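Local coordinates for protein erythromycin C-12 hydroxylase (Saccharopolyspora erythraea, PDB 2JJP) that hydroxylates the macrolactone ring of erythromycin D at C-12 to give erythromycin C, working as a heme-dependent cytochrome P450 monooxygenase, at residues Asp46-Trp51 against Gln173-Thr178; Arg283-Phe288 against Ile392-Arg397; Pro289-Thr294 against Val312-Leu317. The protein carries 2 engineered substitutions. All coordinates share one frame; numbering follows the deposited sequence. Where two conformers were deposited one is given.

Interaction 1: Asp46-Trp51 against Gln173-Thr178; sequences DRYGVW and QMDDPT. With KLN (1-acetyl-4-(4-{[(2S,4R)-2-(2,4-dichlorophenyl)-2-(1H-imidazol-1-ylmethyl)-1,3-dioxolan-4-yl]methoxy}phenyl)piperazine), chain C.
The Y48 ring lies against D176, and this is where the two loops meet most tightly. Y48 CD2 comes within 3.4 Å of D176 CB, and D176 CA sits over the ring face, 4.1 Å from its centroid, in a CH-pi contact; R47 CG lies over the opposite face. Y48 CG is anti to its carbonyl carbon (chi1 -52°), which carries the ring across to the other loop. Tyrosine suits the spot: the face packs on carbon while the hydroxyl extends toward solvent. Deeper in, V50 presents CG2 to P177 CD at 4.1 Å, and the methyl CG2 of T178 rests 3.5 Å from Y48 O. In the P450 fold, 46-51 turn between two strands of the main beta-sheet, while 173-178 belong to the F-G loop, which in P450s commonly roofs the substrate channel. Each loop holds an Asx turn. D46 OD1 accepts from Y48 N and V50 N, arriving from opposite faces of its carboxylate, and D176 OD1 accepts from T178 N (2.8 Å). G49 ends the type I turn with a positive phi (81°), a conformation glycine adopts easily. The outer side is looser: exposed D175 is poorly ordered, and its OD2 lies 3.1 Å from Y48 OH. Toward the channel, P177 CG is 3.9 Å from the acetyl methyl C26 of the azole KLN, and M174, though poorly ordered, turns SD toward it.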
loop_
_atom_site.group_PDB
_atom_site.type_symbol
_atom_site.label_atom_id
_atom_site.label_comp_id
_atom_site.label_asym_id
_atom_site.label_seq_id
_atom_site.Cartn_x
_atom_site.Cartn_y
_atom_site.Cartn_z
ATOM N N ASP A 46 17.171 9.104 14.565
ATOM C CA ASP A 46 18.119 9.278 13.474
ATOM C C ASP A 46 18.653 10.698 13.435
ATOM O O ASP A 46 18.209 11.534 14.218
ATOM C CB ASP A 46 17.483 8.900 12.102
ATOM C CG ASP A 46 16.375 9.865 11.637
ATOM O OD1 ASP A 46 16.231 11.041 12.100
ATOM O OD2 ASP A 46 15.628 9.422 10.749
ATOM N N ARG A 47 19.533 10.991 12.463
ATOM C CA ARG A 47 20.183 12.302 12.406
ATOM C C ARG A 47 19.297 13.492 12.040
ATOM O O ARG A 47 19.742 14.648 12.177
ATOM C CB ARG A 47 21.394 12.292 11.512
ATOM C CG ARG A 47 21.094 12.146 10.032
ATOM C CD ARG A 47 22.447 12.051 9.400
ATOM N NE ARG A 47 22.516 12.510 8.036
ATOM C CZ ARG A 47 22.945 13.709 7.673
ATOM N NH1 ARG A 47 23.319 14.610 8.586
ATOM N NH2 ARG A 47 22.984 14.002 6.380
ATOM N N TYR A 48 18.064 13.232 11.607
ATOM C CA TYR A 48 17.120 14.309 11.315
ATOM C C TYR A 48 16.162 14.550 12.473
ATOM O O TYR A 48 15.260 15.390 12.383
ATOM C CB TYR A 48 16.363 14.026 10.014
ATOM C CG TYR A 48 17.288 13.703 8.862
ATOM C CD1 TYR A 48 17.549 12.372 8.532
ATOM C CD2 TYR A 48 17.935 14.718 8.126
ATOM C CE1 TYR A 48 18.405 12.033 7.486
ATOM C CE2 TYR A 48 18.808 14.392 7.081
ATOM C CZ TYR A 48 19.030 13.032 6.777
ATOM O OH TYR A 48 19.868 12.634 5.756
ATOM N N GLY A 49 16.352 13.823 13.581
ATOM C CA GLY A 49 15.492 14.014 14.756
ATOM C C GLY A 49 14.187 13.251 14.566
ATOM O O GLY A 49 13.213 13.488 15.275
ATOM N N VAL A 50 14.173 12.353 13.586
ATOM C CA VAL A 50 13.054 11.465 13.310
ATOM C C VAL A 50 13.227 10.180 14.072
ATOM O O VAL A 50 14.261 9.547 14.034
ATOM C CB VAL A 50 12.912 11.190 11.803
ATOM C CG1 VAL A 50 11.996 10.086 11.529
ATOM C CG2 VAL A 50 12.442 12.469 11.052
ATOM N N TRP A 51 12.162 9.784 14.744
ATOM C CA TRP A 51 12.194 8.609 15.600
ATOM C C TRP A 51 11.655 7.368 14.950
ATOM O O TRP A 51 10.765 7.445 14.121
ATOM C CB TRP A 51 11.413 8.921 16.870
ATOM C CG TRP A 51 12.125 9.923 17.718
ATOM C CD1 TRP A 51 12.110 11.260 17.581
ATOM C CD2 TRP A 51 12.892 9.642 18.905
ATOM N NE1 TRP A 51 12.837 11.855 18.608
ATOM C CE2 TRP A 51 13.296 10.871 19.443
ATOM C CE3 TRP A 51 13.260 8.452 19.572
ATOM C CZ2 TRP A 51 14.106 10.957 20.580
ATOM C CZ3 TRP A 51 14.033 8.544 20.716
ATOM C CH2 TRP A 51 14.463 9.787 21.193
ATOM N N GLN A 173 12.123 13.760 -4.625
ATOM C CA GLN A 173 13.412 14.249 -4.142
ATOM C C GLN A 173 13.308 14.424 -2.633
ATOM O O GLN A 173 12.815 15.453 -2.144
ATOM C CB GLN A 173 13.795 15.568 -4.829
ATOM C CG GLN A 173 15.233 16.012 -4.561
ATOM C CD GLN A 173 15.390 17.519 -4.521
ATOM O OE1 GLN A 173 16.208 18.086 -5.239
ATOM N NE2 GLN A 173 14.603 18.175 -3.678
ATOM N N MET A 174 13.760 13.402 -1.905
ATOM C CA MET A 174 13.542 13.335 -0.468
ATOM C C MET A 174 14.636 12.575 0.275
ATOM O O MET A 174 15.072 11.510 -0.178
ATOM C CB MET A 174 12.180 12.688 -0.203
ATOM C CG MET A 174 11.756 12.650 1.241
ATOM S SD MET A 174 12.367 11.184 2.079
ATOM C CE MET A 174 12.296 11.773 3.752
ATOM N N ASP A 175 15.067 13.132 1.415
ATOM C CA ASP A 175 15.826 12.378 2.436
ATOM C C ASP A 175 15.474 12.781 3.890
ATOM O O ASP A 175 15.258 11.927 4.755
ATOM C CB ASP A 175 17.336 12.480 2.195
ATOM C CG ASP A 175 18.112 11.334 2.844
ATOM O OD1 ASP A 175 17.486 10.323 3.246
ATOM O OD2 ASP A 175 19.355 11.446 2.939
ATOM N N ASP A 176 15.415 14.088 4.129
ATOM C CA ASP A 176 15.074 14.657 5.427
ATOM C C ASP A 176 13.559 14.955 5.479
ATOM O O ASP A 176 13.097 15.918 4.858
ATOM C CB ASP A 176 15.928 15.928 5.611
ATOM C CG ASP A 176 15.435 16.842 6.730
ATOM O OD1 ASP A 176 14.547 16.439 7.511
ATOM O OD2 ASP A 176 15.961 17.980 6.816
ATOM N N PRO A 177 12.767 14.126 6.196
ATOM C CA PRO A 177 11.308 14.357 6.184
ATOM C C PRO A 177 10.857 15.640 6.887
ATOM O O PRO A 177 9.701 16.045 6.755
ATOM C CB PRO A 177 10.730 13.116 6.892
ATOM C CG PRO A 177 11.855 12.133 6.969
ATOM C CD PRO A 177 13.124 12.952 7.008
ATOM N N THR A 178 11.764 16.271 7.621
ATOM C CA THR A 178 11.471 17.527 8.317
ATOM C C THR A 178 11.488 18.727 7.352
ATOM O O THR A 178 11.081 19.833 7.714
ATOM C CB THR A 178 12.483 17.768 9.464
ATOM O OG1 THR A 178 13.752 18.157 8.915
ATOM C CG2 THR A 178 12.661 16.493 10.336
HETATM N N1 KLN C . -1.668 3.709 0.792
HETATM C C1 KLN C . -2.143 2.720 1.569
HETATM N N2 KLN C . -3.332 2.306 1.095
HETATM C C2 KLN C . -3.621 3.051 0.011
HETATM C C3 KLN C . -2.564 3.932 -0.178
HETATM C C4 KLN C . -0.435 4.445 1.008
HETATM C C5 KLN C . -0.751 5.481 2.092
HETATM O O1 KLN C . 0.258 6.469 2.168
HETATM C C6 KLN C . 0.257 6.940 3.514
HETATM C C7 KLN C . -0.311 5.795 4.322
HETATM O O2 KLN C . -0.796 4.862 3.364
HETATM C C8 KLN C . -2.082 6.148 1.924
HETATM C C9 KLN C . -2.315 7.041 0.885
HETATM C C10 KLN C . -3.564 7.634 0.759
HETATM C C11 KLN C . -4.552 7.333 1.699
HETATM C C12 KLN C . -4.302 6.445 2.733
HETATM C C13 KLN C . -3.067 5.849 2.851
HETATM CL CL1 KLN C . -6.156 8.068 1.618
HETATM C C14 KLN C . 1.657 7.238 4.021
HETATM O O3 KLN C . 2.673 6.336 3.586
HETATM C C15 KLN C . 3.947 6.733 3.877
HETATM C C16 KLN C . 4.709 6.006 4.772
HETATM C C17 KLN C . 6.004 6.414 5.088
HETATM C C18 KLN C . 6.569 7.555 4.518
HETATM C C19 KLN C . 5.787 8.305 3.622
HETATM C C20 KLN C . 4.488 7.895 3.302
HETATM N N3 KLN C . 7.892 7.959 4.883
HETATM C C21 KLN C . 8.698 6.813 5.349
HETATM C C22 KLN C . 10.153 6.927 4.908
HETATM N N4 KLN C . 10.678 8.299 5.049
HETATM C C23 KLN C . 9.855 9.312 4.361
HETATM C C24 KLN C . 8.582 8.686 3.805
HETATM C C25 KLN C . 12.015 8.339 4.538
HETATM O O4 KLN C . 12.272 7.980 3.389
HETATM C C26 KLN C . 13.115 8.834 5.434
HETATM CL CL2 KLN C . -1.024 7.401 -0.270
#

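Interaction 2: Arg283-Phe288 against Ile392-Arg397; sequences RYRPPF and IVLGTR. With KLN (1-acetyl-4-(4-{[(2S,4R)-2-(2,4-dichlorophenyl)-2-(1H-imidazol-1-ylmethyl)-1,3-dioxolan-4-yl]methoxy}phenyl)piperazine), chain C.
P287 O receives the N-H of L394 in a short, nearly straight bond (2.8 Å from P287 O to L394 N, 162° at the hydrogen), and V393 CA adds a CA-H...O contact to the same oxygen. The bond fastens the exit of the K helix, which carries the E280-R283 salt bridge of the P450 ExxR motif, to the loop before strand 400-402. With no N-H of their own, P286 and P287 fit a connection that leaves the helix without helical hydrogen bonding, and their rings add apolar bulk to a buried place.

L394 packs beside this bond. Its CG is anti to the backbone N (chi1 -176°), and CD2 reaches both R285 CB at 4.0 Å and P286 CD at 4.1 Å, while L394 CB lies 3.4 Å from P286 O. R285 offers only the carbon part of its extended chain here; its guanidinium is held elsewhere by E27, E259 and T256. N252 ND2 bridges the two segments by hydrogen bonds to R285 O and L394 O.

At the other end the contact borders the active site, where P287 and F288 touch the heme. F288 and V393 run side by side and point the same way, with F288 CE2 3.4 Å from V393 CG1. An aromatic ring suits F288 because it can pack on valine and still offer a face to the bound azole: methylene C4 of KLN lies over that face, 3.3 Å from F288 CZ. Farther along the inhibitor, the CD1 end of I392 touches the piperazine ring, 3.4 Å from KLN C24.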
loop_
_atom_site.group_PDB
_atom_site.type_symbol
_atom_site.label_atom_id
_atom_site.label_comp_id
_atom_site.label_asym_id
_atom_site.label_seq_id
_atom_site.Cartn_x
_atom_site.Cartn_y
_atom_site.Cartn_z
ATOM N N ARG A 283 2.343 -10.121 5.170
ATOM C CA ARG A 283 3.170 -10.090 6.367
ATOM C C ARG A 283 4.679 -10.113 6.053
ATOM O O ARG A 283 5.502 -9.442 6.663
ATOM C CB ARG A 283 2.848 -11.326 7.218
ATOM C CG ARG A 283 3.529 -11.241 8.560
ATOM C CD ARG A 283 3.456 -12.608 9.320
ATOM N NE ARG A 283 4.236 -13.621 8.620
ATOM C CZ ARG A 283 5.544 -13.815 8.769
ATOM N NH1 ARG A 283 6.247 -13.074 9.617
ATOM N NH2 ARG A 283 6.156 -14.769 8.057
ATOM N N TYR A 284 5.026 -10.984 5.133
ATOM C CA TYR A 284 6.421 -11.271 4.837
ATOM C C TYR A 284 7.063 -10.093 4.117
ATOM O O TYR A 284 8.172 -9.681 4.477
ATOM C CB TYR A 284 6.453 -12.544 3.973
ATOM C CG TYR A 284 7.798 -13.216 3.842
ATOM C CD1 TYR A 284 8.299 -14.054 4.856
ATOM C CD2 TYR A 284 8.513 -13.103 2.673
ATOM C CE1 TYR A 284 9.540 -14.685 4.718
ATOM C CE2 TYR A 284 9.753 -13.736 2.529
ATOM C CZ TYR A 284 10.244 -14.515 3.543
ATOM O OH TYR A 284 11.446 -15.137 3.364
ATOM N N ARG A 285 6.373 -9.555 3.106
ATOM C CA ARG A 285 6.844 -8.355 2.377
ATOM C C ARG A 285 5.759 -7.269 2.237
ATOM O O ARG A 285 5.116 -7.174 1.201
ATOM C CB ARG A 285 7.377 -8.736 0.995
ATOM C CG ARG A 285 8.737 -9.338 1.049
ATOM C CD ARG A 285 9.115 -9.898 -0.302
ATOM N NE ARG A 285 10.540 -10.213 -0.401
ATOM C CZ ARG A 285 11.020 -11.282 -1.011
ATOM N NH1 ARG A 285 10.181 -12.190 -1.538
ATOM N NH2 ARG A 285 12.341 -11.467 -1.059
ATOM N N PRO A 286 5.568 -6.439 3.273
ATOM C CA PRO A 286 4.545 -5.427 3.244
ATOM C C PRO A 286 4.897 -4.346 2.235
ATOM O O PRO A 286 5.986 -3.794 2.289
ATOM C CB PRO A 286 4.574 -4.851 4.670
ATOM C CG PRO A 286 5.903 -5.100 5.169
ATOM C CD PRO A 286 6.325 -6.420 4.534
ATOM N N PRO A 287 3.990 -4.052 1.299
ATOM C CA PRO A 287 4.199 -3.009 0.310
ATOM C C PRO A 287 4.647 -1.732 0.956
ATOM O O PRO A 287 5.565 -1.072 0.426
ATOM C CB PRO A 287 2.814 -2.860 -0.332
ATOM C CG PRO A 287 2.280 -4.258 -0.285
ATOM C CD PRO A 287 2.698 -4.726 1.102
ATOM N N PHE A 288 4.018 -1.398 2.087
ATOM C CA PHE A 288 4.405 -0.253 2.902
ATOM C C PHE A 288 5.067 -0.632 4.219
ATOM O O PHE A 288 4.375 -0.917 5.203
ATOM C CB PHE A 288 3.205 0.677 3.143
ATOM C CG PHE A 288 2.588 1.211 1.860
ATOM C CD1 PHE A 288 1.318 0.767 1.437
ATOM C CD2 PHE A 288 3.264 2.121 1.089
ATOM C CE1 PHE A 288 0.740 1.224 0.256
ATOM C CE2 PHE A 288 2.689 2.617 -0.097
ATOM C CZ PHE A 288 1.431 2.151 -0.519
ATOM N N ILE A 392 10.080 4.374 -0.679
ATOM C CA ILE A 392 8.812 4.444 0.127
ATOM C C ILE A 392 8.131 3.090 0.317
ATOM O O ILE A 392 7.541 2.776 1.351
ATOM C CB ILE A 392 7.777 5.392 -0.542
ATOM C CG1 ILE A 392 8.299 6.850 -0.631
ATOM C CG2 ILE A 392 6.341 5.258 0.116
ATOM C CD1 ILE A 392 8.825 7.432 0.673
ATOM N N VAL A 393 8.152 2.318 -0.748
ATOM C CA VAL A 393 7.508 1.047 -0.778
ATOM C C VAL A 393 8.613 0.002 -0.821
ATOM O O VAL A 393 9.748 0.295 -1.255
ATOM C CB VAL A 393 6.595 0.923 -2.021
ATOM C CG1 VAL A 393 5.398 1.898 -1.934
ATOM C CG2 VAL A 393 7.399 1.221 -3.284
ATOM N N LEU A 394 8.238 -1.202 -0.370
ATOM C CA LEU A 394 9.031 -2.408 -0.473
ATOM C C LEU A 394 8.603 -3.300 -1.675
ATOM O O LEU A 394 7.630 -4.059 -1.612
ATOM C CB LEU A 394 8.945 -3.214 0.829
ATOM C CG LEU A 394 9.814 -4.465 0.906
ATOM C CD1 LEU A 394 11.298 -4.070 1.139
ATOM C CD2 LEU A 394 9.301 -5.343 2.003
ATOM N N GLY A 395 9.358 -3.224 -2.756
ATOM C CA GLY A 395 9.099 -4.056 -3.943
ATOM C C GLY A 395 9.992 -3.598 -5.088
ATOM O O GLY A 395 10.973 -2.891 -4.866
ATOM N N THR A 396 9.624 -3.983 -6.309
ATOM C CA THR A 396 10.427 -3.751 -7.495
ATOM C C THR A 396 9.664 -2.916 -8.523
ATOM O O THR A 396 8.438 -2.984 -8.622
ATOM C CB THR A 396 10.941 -5.093 -8.076
ATOM O OG1 THR A 396 9.863 -5.885 -8.529
ATOM C CG2 THR A 396 11.666 -5.895 -7.030
ATOM N N ARG A 397 10.365 -2.081 -9.263
ATOM C CA ARG A 397 9.709 -1.304 -10.295
ATOM C C ARG A 397 9.293 -2.144 -11.476
ATOM O O ARG A 397 8.277 -1.887 -12.083
ATOM C CB ARG A 397 10.581 -0.129 -10.761
ATOM C CG ARG A 397 10.700 0.922 -9.687
ATOM C CD ARG A 397 10.633 2.351 -10.290
ATOM N NE ARG A 397 11.882 2.700 -10.944
ATOM C CZ ARG A 397 13.021 2.913 -10.288
ATOM N NH1 ARG A 397 13.055 2.812 -8.949
ATOM N NH2 ARG A 397 14.128 3.236 -10.981
HETATM N N1 KLN C . -1.668 3.709 0.792
HETATM C C1 KLN C . -2.143 2.720 1.569
HETATM N N2 KLN C . -3.332 2.306 1.095
HETATM C C2 KLN C . -3.621 3.051 0.011
HETATM C C3 KLN C . -2.564 3.932 -0.178
HETATM C C4 KLN C . -0.435 4.445 1.008
HETATM C C5 KLN C . -0.751 5.481 2.092
HETATM O O1 KLN C . 0.258 6.469 2.168
HETATM C C6 KLN C . 0.257 6.940 3.514
HETATM C C7 KLN C . -0.311 5.795 4.322
HETATM O O2 KLN C . -0.796 4.862 3.364
HETATM C C8 KLN C . -2.082 6.148 1.924
HETATM C C9 KLN C . -2.315 7.041 0.885
HETATM C C10 KLN C . -3.564 7.634 0.759
HETATM C C11 KLN C . -4.552 7.333 1.699
HETATM C C12 KLN C . -4.302 6.445 2.733
HETATM C C13 KLN C . -3.067 5.849 2.851
HETATM CL CL1 KLN C . -6.156 8.068 1.618
HETATM C C14 KLN C . 1.657 7.238 4.021
HETATM O O3 KLN C . 2.673 6.336 3.586
HETATM C C15 KLN C . 3.947 6.733 3.877
HETATM C C16 KLN C . 4.709 6.006 4.772
HETATM C C17 KLN C . 6.004 6.414 5.088
HETATM C C18 KLN C . 6.569 7.555 4.518
HETATM C C19 KLN C . 5.787 8.305 3.622
HETATM C C20 KLN C . 4.488 7.895 3.302
HETATM N N3 KLN C . 7.892 7.959 4.883
HETATM C C21 KLN C . 8.698 6.813 5.349
HETATM C C22 KLN C . 10.153 6.927 4.908
HETATM N N4 KLN C . 10.678 8.299 5.049
HETATM C C23 KLN C . 9.855 9.312 4.361
HETATM C C24 KLN C . 8.582 8.686 3.805
HETATM C C25 KLN C . 12.015 8.339 4.538
HETATM O O4 KLN C . 12.272 7.980 3.389
HETATM C C26 KLN C . 13.115 8.834 5.434
HETATM CL CL2 KLN C . -1.024 7.401 -0.270
#

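Interaction 3: Pro289-Thr294 against Val312-Leu317; sequences PQMQRT and VNTWVL. With KLN (1-acetyl-4-(4-{[(2S,4R)-2-(2,4-dichlorophenyl)-2-(1H-imidazol-1-ylmethyl)-1,3-dioxolan-4-yl]methoxy}phenyl)piperazine), chain C.
Strands 290-294 and 312-315 run antiparallel, their axes 4.5 Å apart at closest and 152° between directions, with M291-T314 and R293-V312 as hydrogen-bonded pairs. Both pairs have reciprocal N-H to O bonds, the shortest from V312 N to R293 O at 2.7 Å. Past the strand, W315 centres an inverse gamma turn and N-caps helix 316-320, so the chain bends and L317 N reaches P289 O on a lone pair; there P289 CB also packs on L317 CB at 3.7 Å.

Q290 and W315 share one face of the sheet. The methylene CG of Q290 stands over the centre of the six-membered ring of W315, 3.6 Å from its centroid, and the amide beyond it lies stacked, 22° from the ring plane. A flat, polarisable indole suits this role, and its NE1 bonds to H52. On the same face Q292 and N313 run alongside each other, Q292 CG 3.4 Å from N313 ND2, an amide nitrogen buried without a partner in the model. The amide end of Q292 meets the azole KLN, Q292 OE1 lying 2.9 Å from KLN N3, the aryl-bound piperazine nitrogen.

R293 points to the other face, with M291, V312 and T314. Bent at chi2 (-74°), it curls back so that NH1 bonds to Q292 O at 3.0 Å, and NH2 bonds to heme propionate O1A. Q292 O lies in the guanidinium plane, so this bond and the propionate together probably fix its rotation. In this strand after the P450 K helix, Q292, a substrate-binding residue, here meets the azole, while R293 makes the arginine-propionate contact familiar in P450s.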
loop_
_atom_site.group_PDB
_atom_site.type_symbol
_atom_site.label_atom_id
_atom_site.label_comp_id
_atom_site.label_asym_id
_atom_site.label_seq_id
_atom_site.Cartn_x
_atom_site.Cartn_y
_atom_site.Cartn_z
ATOM N N PRO A 289 6.408 -0.587 4.260
ATOM C CA PRO A 289 7.128 -1.058 5.455
ATOM C C PRO A 289 7.099 -0.101 6.639
ATOM O O PRO A 289 7.350 -0.528 7.757
ATOM C CB PRO A 289 8.567 -1.196 4.955
ATOM C CG PRO A 289 8.692 -0.074 3.862
ATOM C CD PRO A 289 7.331 -0.131 3.182
ATOM N N GLN A 290 6.813 1.177 6.407
ATOM C CA GLN A 290 6.834 2.192 7.460
ATOM C C GLN A 290 5.640 3.076 7.298
ATOM O O GLN A 290 5.286 3.442 6.165
ATOM C CB GLN A 290 8.049 3.130 7.340
ATOM C CG GLN A 290 9.336 2.481 7.059
ATOM C CD GLN A 290 10.357 3.497 6.617
ATOM O OE1 GLN A 290 10.690 3.571 5.437
ATOM N NE2 GLN A 290 10.830 4.316 7.556
ATOM N N MET A 291 5.033 3.429 8.432
ATOM C CA MET A 291 3.978 4.455 8.545
ATOM C C MET A 291 4.508 5.566 9.421
ATOM O O MET A 291 5.475 5.366 10.120
ATOM C CB MET A 291 2.706 3.861 9.164
ATOM C CG MET A 291 1.985 2.879 8.275
ATOM S SD MET A 291 1.503 1.442 9.222
ATOM C CE MET A 291 1.687 0.219 7.920
ATOM N N GLN A 292 3.908 6.749 9.350
ATOM C CA GLN A 292 4.463 7.939 9.998
ATOM C C GLN A 292 3.429 8.626 10.874
ATOM O O GLN A 292 2.251 8.740 10.483
ATOM C CB GLN A 292 4.900 8.956 8.963
ATOM C CG GLN A 292 6.052 8.561 8.034
ATOM C CD GLN A 292 6.588 9.786 7.265
ATOM O OE1 GLN A 292 7.790 9.893 7.009
ATOM N NE2 GLN A 292 5.695 10.724 6.920
ATOM N N ARG A 293 3.894 9.106 12.035
ATOM C CA ARG A 293 3.058 9.852 12.988
ATOM C C ARG A 293 3.849 11.034 13.518
ATOM O O ARG A 293 5.045 11.085 13.329
ATOM C CB ARG A 293 2.599 8.975 14.154
ATOM C CG ARG A 293 1.831 7.688 13.752
ATOM C CD ARG A 293 0.433 8.075 13.294
ATOM N NE ARG A 293 -0.524 6.987 13.062
ATOM C CZ ARG A 293 -0.682 6.405 11.876
ATOM N NH1 ARG A 293 0.072 6.775 10.843
ATOM N NH2 ARG A 293 -1.588 5.476 11.704
ATOM N N THR A 294 3.170 11.972 14.189
ATOM C CA THR A 294 3.801 13.147 14.817
ATOM C C THR A 294 3.335 13.217 16.266
ATOM O O THR A 294 2.124 13.118 16.519
ATOM C CB THR A 294 3.405 14.440 14.050
ATOM O OG1 THR A 294 3.994 14.402 12.735
ATOM C CG2 THR A 294 3.933 15.636 14.741
ATOM N N VAL A 312 7.560 10.345 13.994
ATOM C CA VAL A 312 7.774 8.947 14.454
ATOM C C VAL A 312 7.443 7.937 13.315
ATOM O O VAL A 312 6.344 7.934 12.778
ATOM C CB VAL A 312 6.955 8.679 15.717
ATOM C CG1 VAL A 312 7.057 7.185 16.184
ATOM C CG2 VAL A 312 7.411 9.629 16.837
ATOM N N ASN A 313 8.402 7.104 12.950
ATOM C CA ASN A 313 8.178 6.108 11.914
ATOM C C ASN A 313 7.954 4.777 12.536
ATOM O O ASN A 313 8.800 4.314 13.322
ATOM C CB ASN A 313 9.388 5.996 11.003
ATOM C CG ASN A 313 9.526 7.181 10.111
ATOM O OD1 ASN A 313 10.421 7.245 9.271
ATOM N ND2 ASN A 313 8.616 8.146 10.275
ATOM N N THR A 314 6.843 4.142 12.190
ATOM C CA THR A 314 6.582 2.797 12.725
ATOM C C THR A 314 6.871 1.763 11.674
ATOM O O THR A 314 6.172 1.715 10.643
ATOM C CB THR A 314 5.140 2.618 13.157
ATOM O OG1 THR A 314 4.292 2.993 12.065
ATOM C CG2 THR A 314 4.871 3.515 14.321
ATOM N N TRP A 315 7.860 0.922 11.969
ATOM C CA TRP A 315 8.296 -0.114 11.061
ATOM C C TRP A 315 7.404 -1.324 11.100
ATOM O O TRP A 315 7.635 -2.255 11.854
ATOM C CB TRP A 315 9.758 -0.475 11.291
ATOM C CG TRP A 315 10.642 0.588 10.838
ATOM C CD1 TRP A 315 10.889 1.796 11.467
ATOM C CD2 TRP A 315 11.414 0.600 9.639
ATOM N NE1 TRP A 315 11.784 2.553 10.725
ATOM C CE2 TRP A 315 12.134 1.827 9.609
ATOM C CE3 TRP A 315 11.557 -0.304 8.573
ATOM C CZ2 TRP A 315 12.967 2.174 8.555
ATOM C CZ3 TRP A 315 12.397 0.021 7.531
ATOM C CH2 TRP A 315 13.107 1.257 7.530
ATOM N N VAL A 316 6.367 -1.293 10.275
ATOM C CA VAL A 316 5.557 -2.472 10.056
ATOM C C VAL A 316 6.375 -3.644 9.559
ATOM O O VAL A 316 6.131 -4.745 9.969
ATOM C CB VAL A 316 4.357 -2.226 9.122
ATOM C CG1 VAL A 316 3.573 -3.579 8.871
ATOM C CG2 VAL A 316 3.462 -1.190 9.788
ATOM N N LEU A 317 7.350 -3.405 8.704
ATOM C CA LEU A 317 8.194 -4.495 8.267
ATOM C C LEU A 317 8.885 -5.203 9.445
ATOM O O LEU A 317 8.898 -6.453 9.507
ATOM C CB LEU A 317 9.202 -4.028 7.243
ATOM C CG LEU A 317 10.258 -5.042 6.755
ATOM C CD1 LEU A 317 9.677 -6.322 6.065
ATOM C CD2 LEU A 317 11.191 -4.312 5.780
HETATM N N1 KLN C . -1.668 3.709 0.792
HETATM C C1 KLN C . -2.143 2.720 1.569
HETATM N N2 KLN C . -3.332 2.306 1.095
HETATM C C2 KLN C . -3.621 3.051 0.011
HETATM C C3 KLN C . -2.564 3.932 -0.178
HETATM C C4 KLN C . -0.435 4.445 1.008
HETATM C C5 KLN C . -0.751 5.481 2.092
HETATM O O1 KLN C . 0.258 6.469 2.168
HETATM C C6 KLN C . 0.257 6.940 3.514
HETATM C C7 KLN C . -0.311 5.795 4.322
HETATM O O2 KLN C . -0.796 4.862 3.364
HETATM C C8 KLN C . -2.082 6.148 1.924
HETATM C C9 KLN C . -2.315 7.041 0.885
HETATM C C10 KLN C . -3.564 7.634 0.759
HETATM C C11 KLN C . -4.552 7.333 1.699
HETATM C C12 KLN C . -4.302 6.445 2.733
HETATM C C13 KLN C . -3.067 5.849 2.851
HETATM CL CL1 KLN C . -6.156 8.068 1.618
HETATM C C14 KLN C . 1.657 7.238 4.021
HETATM O O3 KLN C . 2.673 6.336 3.586
HETATM C C15 KLN C . 3.947 6.733 3.877
HETATM C C16 KLN C . 4.709 6.006 4.772
HETATM C C17 KLN C . 6.004 6.414 5.088
HETATM C C18 KLN C . 6.569 7.555 4.518
HETATM C C19 KLN C . 5.787 8.305 3.622
HETATM C C20 KLN C . 4.488 7.895 3.302
HETATM N N3 KLN C . 7.892 7.959 4.883
HETATM C C21 KLN C . 8.698 6.813 5.349
HETATM C C22 KLN C . 10.153 6.927 4.908
HETATM N N4 KLN C . 10.678 8.299 5.049
HETATM C C23 KLN C . 9.855 9.312 4.361
HETATM C C24 KLN C . 8.582 8.686 3.805
HETATM C C25 KLN C . 12.015 8.339 4.538
HETATM O O4 KLN C . 12.272 7.980 3.389
HETATM C C26 KLN C . 13.115 8.834 5.434
HETATM CL CL2 KLN C . -1.024 7.401 -0.270
#

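In the fold
From the N terminus, the turn 46-51 between the first two strands of the main sheet comes first, and interaction 1 closes a loop of 121 residues, about half of them helical, with 173-178. Interaction 2 joins the end of helix 274-284 to the loop before strand 400-402, and interaction 3 is nested inside that closure, pairing strands 290-295 and 311-315, joined by the small hairpin 299-301/304-306. Interactions 1 and 3 meet where W51 O lies beside N313 N, in neighbouring strands of one sheet; 2 and 3 meet where P289 CD packs near I392 O and P286 on L317. All three touch the azole, lining its path from the F-G loop toward the heme.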